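Local coordinates for acetyltransferase, GNAT family (Streptococcus pneumoniae, PDB 2I79), which transfers an acetyl group from bound acetyl coenzyme A to an acceptor substrate, as GNAT-family enzymes do, at the interface of chains A and B. Sequence-based numbering; all coordinates share one arbitrary frame. Chains: chain A/B, Acetyltransferase, GNAT family.

The interface of chains A and B. Residues chain A 30, 32-34, 129, 154-156; chain B 83.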
ATOM      1  N   ASP A  30     -12.274  15.737  -2.679  1.00 46.39           N
ATOM      2  CA  ASP A  30     -12.179  14.307  -3.008  1.00 47.09           C
ATOM      3  C   ASP A  30     -10.806  13.950  -3.642  1.00 47.08           C
ATOM      4  O   ASP A  30     -10.704  13.032  -4.453  1.00 47.31           O
ATOM      5  CB  ASP A  30     -13.379  13.871  -3.871  1.00 47.29           C
ATOM      6  CG  ASP A  30     -13.560  14.722  -5.114  1.00 49.71           C
ATOM      7  OD1 ASP A  30     -12.780  15.686  -5.331  1.00 48.95           O
ATOM      8  OD2 ASP A  30     -14.492  14.398  -5.894  1.00 53.34           O
ATOM      9  N   THR A  32      -8.154  12.785  -1.973  1.00 46.89           N
ATOM     10  CA  THR A  32      -7.540  11.637  -1.318  1.00 47.94           C
ATOM     11  C   THR A  32      -8.572  10.542  -1.092  1.00 47.64           C
ATOM     12  O   THR A  32      -9.721  10.684  -1.470  1.00 47.11           O
ATOM     13  CB  THR A  32      -6.892  12.046   0.020  1.00 48.30           C
ATOM     14  OG1 THR A  32      -7.899  12.211   1.035  1.00 49.46           O
ATOM     15  CG2 THR A  32      -6.081  13.348  -0.172  1.00 48.60           C
ATOM     16  N   SER A  33      -8.157   9.444  -0.493  1.00 48.22           N
ATOM     17  CA  SER A  33      -9.055   8.299  -0.309  1.00 49.01           C
ATOM     18  C   SER A  33     -10.108   8.572   0.775  1.00 48.90           C
ATOM     19  O   SER A  33     -11.139   7.892   0.831  1.00 48.65           O
ATOM     20  CB  SER A  33      -8.244   7.045  -0.006  1.00 49.76           C
ATOM     21  OG  SER A  33      -7.534   7.264   1.210  1.00 54.44           O
ATOM     22  N   LEU A  34      -9.848   9.587   1.607  1.00 48.82           N
ATOM     23  CA  LEU A  34     -10.876  10.172   2.488  1.00 48.26           C
ATOM     24  C   LEU A  34     -12.090  10.621   1.680  1.00 48.11           C
ATOM     25  O   LEU A  34     -11.955  11.267   0.629  1.00 48.89           O
ATOM     26  CB  LEU A  34     -10.317  11.362   3.256  1.00 48.28           C
ATOM     27  CG  LEU A  34      -9.204  11.133   4.315  1.00 49.46           C
ATOM     28  CD1 LEU A  34      -8.766  12.497   4.884  1.00 50.07           C
ATOM     29  CD2 LEU A  34      -9.639  10.183   5.429  1.00 47.54           C
ATOM     30  N   GLN A 129      -3.536  12.124  -7.384  1.00 43.50           N
ATOM     31  CA  GLN A 129      -4.391  12.222  -8.571  1.00 44.07           C
ATOM     32  C   GLN A 129      -3.760  13.210  -9.575  1.00 43.63           C
ATOM     33  O   GLN A 129      -3.257  14.266  -9.192  1.00 43.10           O
ATOM     34  CB  GLN A 129      -5.809  12.647  -8.207  1.00 44.45           C
ATOM     35  CG  GLN A 129      -6.593  11.675  -7.311  1.00 44.15           C
ATOM     36  CD  GLN A 129      -7.893  12.295  -6.770  1.00 44.58           C
ATOM     37  OE1 GLN A 129      -8.226  13.448  -7.081  1.00 43.75           O
ATOM     38  NE2 GLN A 129      -8.622  11.533  -5.949  1.00 46.27           N
ATOM     39  N   ALA A 154      -7.943   6.002  -8.949  1.00 47.41           N
ATOM     40  CA  ALA A 154      -8.939   6.548  -8.045  1.00 48.04           C
ATOM     41  C   ALA A 154     -10.311   6.567  -8.732  1.00 49.12           C
ATOM     42  O   ALA A 154     -10.420   6.717  -9.978  1.00 47.11           O
ATOM     43  CB  ALA A 154      -8.544   7.950  -7.635  1.00 46.67           C
ATOM     44  N   TYR A 155     -11.337   6.457  -7.892  1.00 50.63           N
ATOM     45  CA  TYR A 155     -12.729   6.504  -8.297  1.00 51.95           C
ATOM     46  C   TYR A 155     -13.404   7.711  -7.636  1.00 53.06           C
ATOM     47  O   TYR A 155     -13.330   7.864  -6.411  1.00 53.02           O
ATOM     48  CB  TYR A 155     -13.377   5.205  -7.841  1.00 54.14           C
ATOM     49  CG  TYR A 155     -14.832   5.067  -8.162  1.00 53.84           C
ATOM     50  CD1 TYR A 155     -15.803   5.137  -7.154  1.00 57.38           C
ATOM     51  CD2 TYR A 155     -15.244   4.828  -9.458  1.00 56.62           C
ATOM     52  CE1 TYR A 155     -17.149   5.003  -7.447  1.00 57.42           C
ATOM     53  CE2 TYR A 155     -16.592   4.694  -9.771  1.00 58.45           C
ATOM     54  CZ  TYR A 155     -17.539   4.773  -8.761  1.00 59.16           C
ATOM     55  OH  TYR A 155     -18.877   4.631  -9.095  1.00 60.31           O
ATOM     56  N   ILE A 156     -14.031   8.586  -8.424  1.00 53.79           N
ATOM     57  CA  ILE A 156     -14.695   9.783  -7.872  1.00 55.19           C
ATOM     58  C   ILE A 156     -16.111   9.955  -8.412  1.00 56.95           C
ATOM     59  O   ILE A 156     -16.490   9.328  -9.394  1.00 56.95           O
ATOM     60  CB  ILE A 156     -13.893  11.122  -8.135  1.00 54.38           C
ATOM     61  CG1 ILE A 156     -13.683  11.372  -9.633  1.00 54.46           C
ATOM     62  CG2 ILE A 156     -12.561  11.146  -7.383  1.00 52.65           C
ATOM     63  CD1 ILE A 156     -13.330  12.828  -9.972  1.00 53.49           C
TER
ATOM     64  N   ARG B  83     -12.922   5.185  -2.877  1.00 48.19           N
ATOM     65  CA  ARG B  83     -11.884   5.762  -3.745  1.00 47.79           C
ATOM     66  C   ARG B  83     -11.096   4.671  -4.495  1.00 46.74           C
ATOM     67  O   ARG B  83     -10.788   4.828  -5.665  1.00 47.02           O
ATOM     68  CB  ARG B  83     -10.927   6.655  -2.925  1.00 47.07           C
ATOM     69  CG  ARG B  83      -9.958   7.523  -3.761  1.00 47.55           C
ATOM     70  CD  ARG B  83     -10.686   8.721  -4.402  1.00 47.37           C
ATOM     71  NE  ARG B  83     -11.184   9.635  -3.371  1.00 48.79           N
ATOM     72  CZ  ARG B  83     -12.457   9.969  -3.156  1.00 47.98           C
ATOM     73  NH1 ARG B  83     -12.743  10.772  -2.154  1.00 48.88           N
ATOM     74  NH2 ARG B  83     -13.440   9.564  -3.941  1.00 47.88           N
TER
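B:Arg83 reaches between the loop carrying A:Thr32 and the strand A:154-156, and its guanidinium is held at two edges by backbone carbonyls of chain A. On the loop side, B:Arg83 NE donates to A:Thr32 O at 2.6 Å; the bond is nearly straight (164° at H) and lies in the guanidinium plane, although NE stands above the carbonyl plane instead of on a lone pair. On the strand side, B:Arg83 NH2 gives a similarly straight bond to A:Tyr155 O at 3.0 Å, here within both planes. Together the two bonds fix the rotation of the group, and NH1 adds weak bonds to A:Thr32 O and A:Leu34 O. A:Asp30 O sits over one face of the B:Arg83 guanidinium, toward the rim, 3.4 Å above the plane. A:Asp30 O also accepts from A:Gln129 NE2 at 3.0 Å, on a lone pair; this second-shell bond probably steadies the 30-34 loop, with the amide turned 84° from the guanidinium. The B:Arg83 chain bends at chi2 (75°) and again at chi3, which probably turns NH2 toward A:Tyr155 O. Nearer the backbone, B:Arg83 CB packs against A:Ser33 CA at 3.6 Å. The carboxylate of A:Asp30 makes no salt bridge here, but its charge may still favour the guanidinium. The patch belongs to a two-fold symmetric interface, possibly that of a dimer. Within strand 154-156, A:Tyr155 N donates to the backbone B:Arg83 O at 2.8 Å.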